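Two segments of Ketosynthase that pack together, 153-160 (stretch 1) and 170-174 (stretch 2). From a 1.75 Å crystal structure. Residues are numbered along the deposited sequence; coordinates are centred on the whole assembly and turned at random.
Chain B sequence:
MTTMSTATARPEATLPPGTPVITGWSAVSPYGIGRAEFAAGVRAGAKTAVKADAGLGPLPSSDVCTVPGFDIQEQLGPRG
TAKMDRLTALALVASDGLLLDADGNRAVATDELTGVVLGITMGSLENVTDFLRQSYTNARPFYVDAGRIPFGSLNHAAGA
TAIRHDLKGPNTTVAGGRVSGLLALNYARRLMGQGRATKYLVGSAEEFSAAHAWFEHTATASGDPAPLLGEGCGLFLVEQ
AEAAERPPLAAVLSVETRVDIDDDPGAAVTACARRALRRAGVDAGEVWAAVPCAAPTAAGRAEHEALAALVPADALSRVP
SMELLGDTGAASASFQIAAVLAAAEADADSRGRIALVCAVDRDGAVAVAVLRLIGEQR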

# COMPACT_ATOMS: atom_id res chain seq x y z
N SER B 153 -10.71 -2.20 -5.85
CA SER B 153 -9.56 -1.39 -5.46
C SER B 153 -8.80 -2.11 -4.35
O SER B 153 -9.40 -2.67 -3.45
CB SER B 153 -10.04 -0.05 -5.02
OG SER B 153 -8.97 0.86 -5.04
N LEU B 154 -7.47 -2.10 -4.39
CA LEU B 154 -6.72 -2.77 -3.34
C LEU B 154 -7.01 -2.15 -1.96
O LEU B 154 -6.91 -2.84 -0.98
CB LEU B 154 -5.22 -2.76 -3.68
CG LEU B 154 -4.81 -3.53 -4.95
CD1 LEU B 154 -3.30 -3.40 -5.18
CD2 LEU B 154 -5.20 -5.01 -4.84
N ASN B 155 -7.31 -0.86 -1.91
CA ASN B 155 -7.53 -0.15 -0.70
C ASN B 155 -9.00 -0.21 -0.30
O ASN B 155 -9.40 0.45 0.64
CB ASN B 155 -7.02 1.28 -0.78
CG ASN B 155 -7.70 2.13 -1.82
OD1 ASN B 155 -8.46 1.59 -2.66
ND2 ASN B 155 -7.39 3.41 -1.81
N HIS B 156 -9.81 -0.99 -1.01
CA HIS B 156 -11.23 -0.95 -0.76
C HIS B 156 -11.59 -1.43 0.66
O HIS B 156 -12.45 -0.81 1.28
CB HIS B 156 -12.04 -1.78 -1.73
CG HIS B 156 -13.49 -1.59 -1.47
ND1 HIS B 156 -14.23 -2.49 -0.72
CD2 HIS B 156 -14.32 -0.57 -1.79
CE1 HIS B 156 -15.49 -2.03 -0.65
NE2 HIS B 156 -15.57 -0.90 -1.29
N ALA B 157 -10.99 -2.52 1.15
CA ALA B 157 -11.33 -3.00 2.50
C ALA B 157 -11.06 -1.91 3.56
O ALA B 157 -11.92 -1.64 4.44
CB ALA B 157 -10.62 -4.31 2.83
N ALA B 158 -9.91 -1.21 3.47
CA ALA B 158 -9.55 -0.23 4.45
C ALA B 158 -10.55 0.95 4.38
O ALA B 158 -11.00 1.44 5.39
CB ALA B 158 -8.11 0.19 4.26
N GLY B 159 -10.85 1.36 3.15
CA GLY B 159 -11.79 2.44 2.84
C GLY B 159 -13.19 2.10 3.31
O GLY B 159 -13.89 2.97 3.88
N ALA B 160 -13.63 0.86 3.04
CA ALA B 160 -14.94 0.38 3.48
C ALA B 160 -15.05 0.43 5.01
O ALA B 160 -16.12 0.76 5.56
CB ALA B 160 -15.24 -1.01 3.00
N PRO B 170 -6.39 8.93 8.96
CA PRO B 170 -5.52 8.33 7.95
C PRO B 170 -6.03 6.92 7.60
O PRO B 170 -6.49 6.14 8.45
CB PRO B 170 -4.17 8.26 8.66
CG PRO B 170 -4.24 9.42 9.64
CD PRO B 170 -5.65 9.35 10.16
N ASN B 171 -6.00 6.60 6.32
CA ASN B 171 -6.54 5.37 5.82
C ASN B 171 -5.56 4.81 4.80
O ASN B 171 -5.43 5.39 3.75
CB ASN B 171 -7.90 5.59 5.18
CG ASN B 171 -8.64 4.29 5.01
OD1 ASN B 171 -8.54 3.66 3.96
ND2 ASN B 171 -9.43 3.93 6.02
N THR B 172 -4.89 3.71 5.17
CA THR B 172 -3.83 3.20 4.37
C THR B 172 -4.02 1.69 4.19
O THR B 172 -4.53 0.98 5.03
CB THR B 172 -2.48 3.49 5.02
OG1 THR B 172 -2.42 4.88 5.31
CG2 THR B 172 -1.31 3.13 4.13
N THR B 173 -3.55 1.20 3.03
CA THR B 173 -3.47 -0.19 2.77
C THR B 173 -2.04 -0.45 2.32
O THR B 173 -1.48 0.39 1.57
CB THR B 173 -4.44 -0.65 1.67
OG1 THR B 173 -5.72 -0.20 2.12
CG2 THR B 173 -4.47 -2.14 1.46
N VAL B 174 -1.45 -1.52 2.85
CA VAL B 174 -0.08 -1.85 2.51
C VAL B 174 -0.11 -3.30 2.07
O VAL B 174 -0.91 -4.09 2.47
CB VAL B 174 0.94 -1.63 3.65
CG1 VAL B 174 1.03 -0.17 4.03
CG2 VAL B 174 0.64 -2.52 4.86
O HOH W 1 -7.75 -2.34 2.00

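A water molecule ties the start of the helix to the strand. It donates to L154 O (3.1 Å from the water O) and to T173 OG1 (3.0 Å from the water O), and it accepts from A158 N, whose nitrogen lies 2.8 Å from the same oxygen. One backbone carbonyl, one backbone amide and one side-chain hydroxyl thus share a partner. The water bridges A158 N, a first-turn amide with no i-4 helical acceptor, to L154 O before the helix; L154 O and A158 N are 5.6 Å apart and not bonded directly. G159 N donates to N155 O at 3.0 Å, and A160 N donates to H156 O at 2.7 Å.

The one direct hydrogen bond between the stretches runs from N171 ND2 to A158 O, 3.0 Å long and nearly straight, with an N-H...O angle of 168°. N171 reaches it with chi1 in the t well and chi2 at -92°, its CA-to-CB bond pointing toward stretch 1. The same amide brings N171 OD1 to 3.4 Å from G159 N, but the angle there is poor and the approach is not a hydrogen bond; G159 N is already spent on N155 O, and N171 OD1 is satisfied elsewhere in the structure. G159 carries no side chain, so nothing beyond its backbone meets the asparagine.

A158 is the helical residue whose CA-to-CB bond points toward the strand, and its methyl group touches three consecutive residues. A158 CB lies 3.5 Å from N171 OD1, 3.7 Å from T172 O and 3.2 Å from T173 OG1. These are van der Waals contacts between a methyl and oxygen atoms, so the small side chain fills space while the polar bonds are made by its backbone N and O. The alternation of the strand is plain: the CA-to-CB bonds of N171 and T173 point toward stretch 1 and that of T172 points away; the T172 carbonyl oxygen still meets the A158 methyl.

T173, in the m rotamer, uses both branches of its side chain. Its OG1 accepts from the water and also sits 3.4 Å from N155 CA, while its CG2 packs 3.5 Å from L154 O. N155 and T173 have the closest CA atoms across the contact, 5.3 Å between N155 CA and T173 CA. The axes of helix 156-160 and strand 171-174 make an angle of 156°, nearer antiparallel than parallel, with a closest approach of 7.6 Å.

Before the helix, S153 to H156 form a type I turn, closed by H156 N donating to S153 O at 3.0 Å. N155 holds the N-cap position without making a capping bond. The end of its side chain, chi1 in the p well, leads away from the strand, and its OD1 instead receives a short hydrogen bond from S153 OG, 2.5 Å. The whole contact is small, burying 227 Å² over both sides.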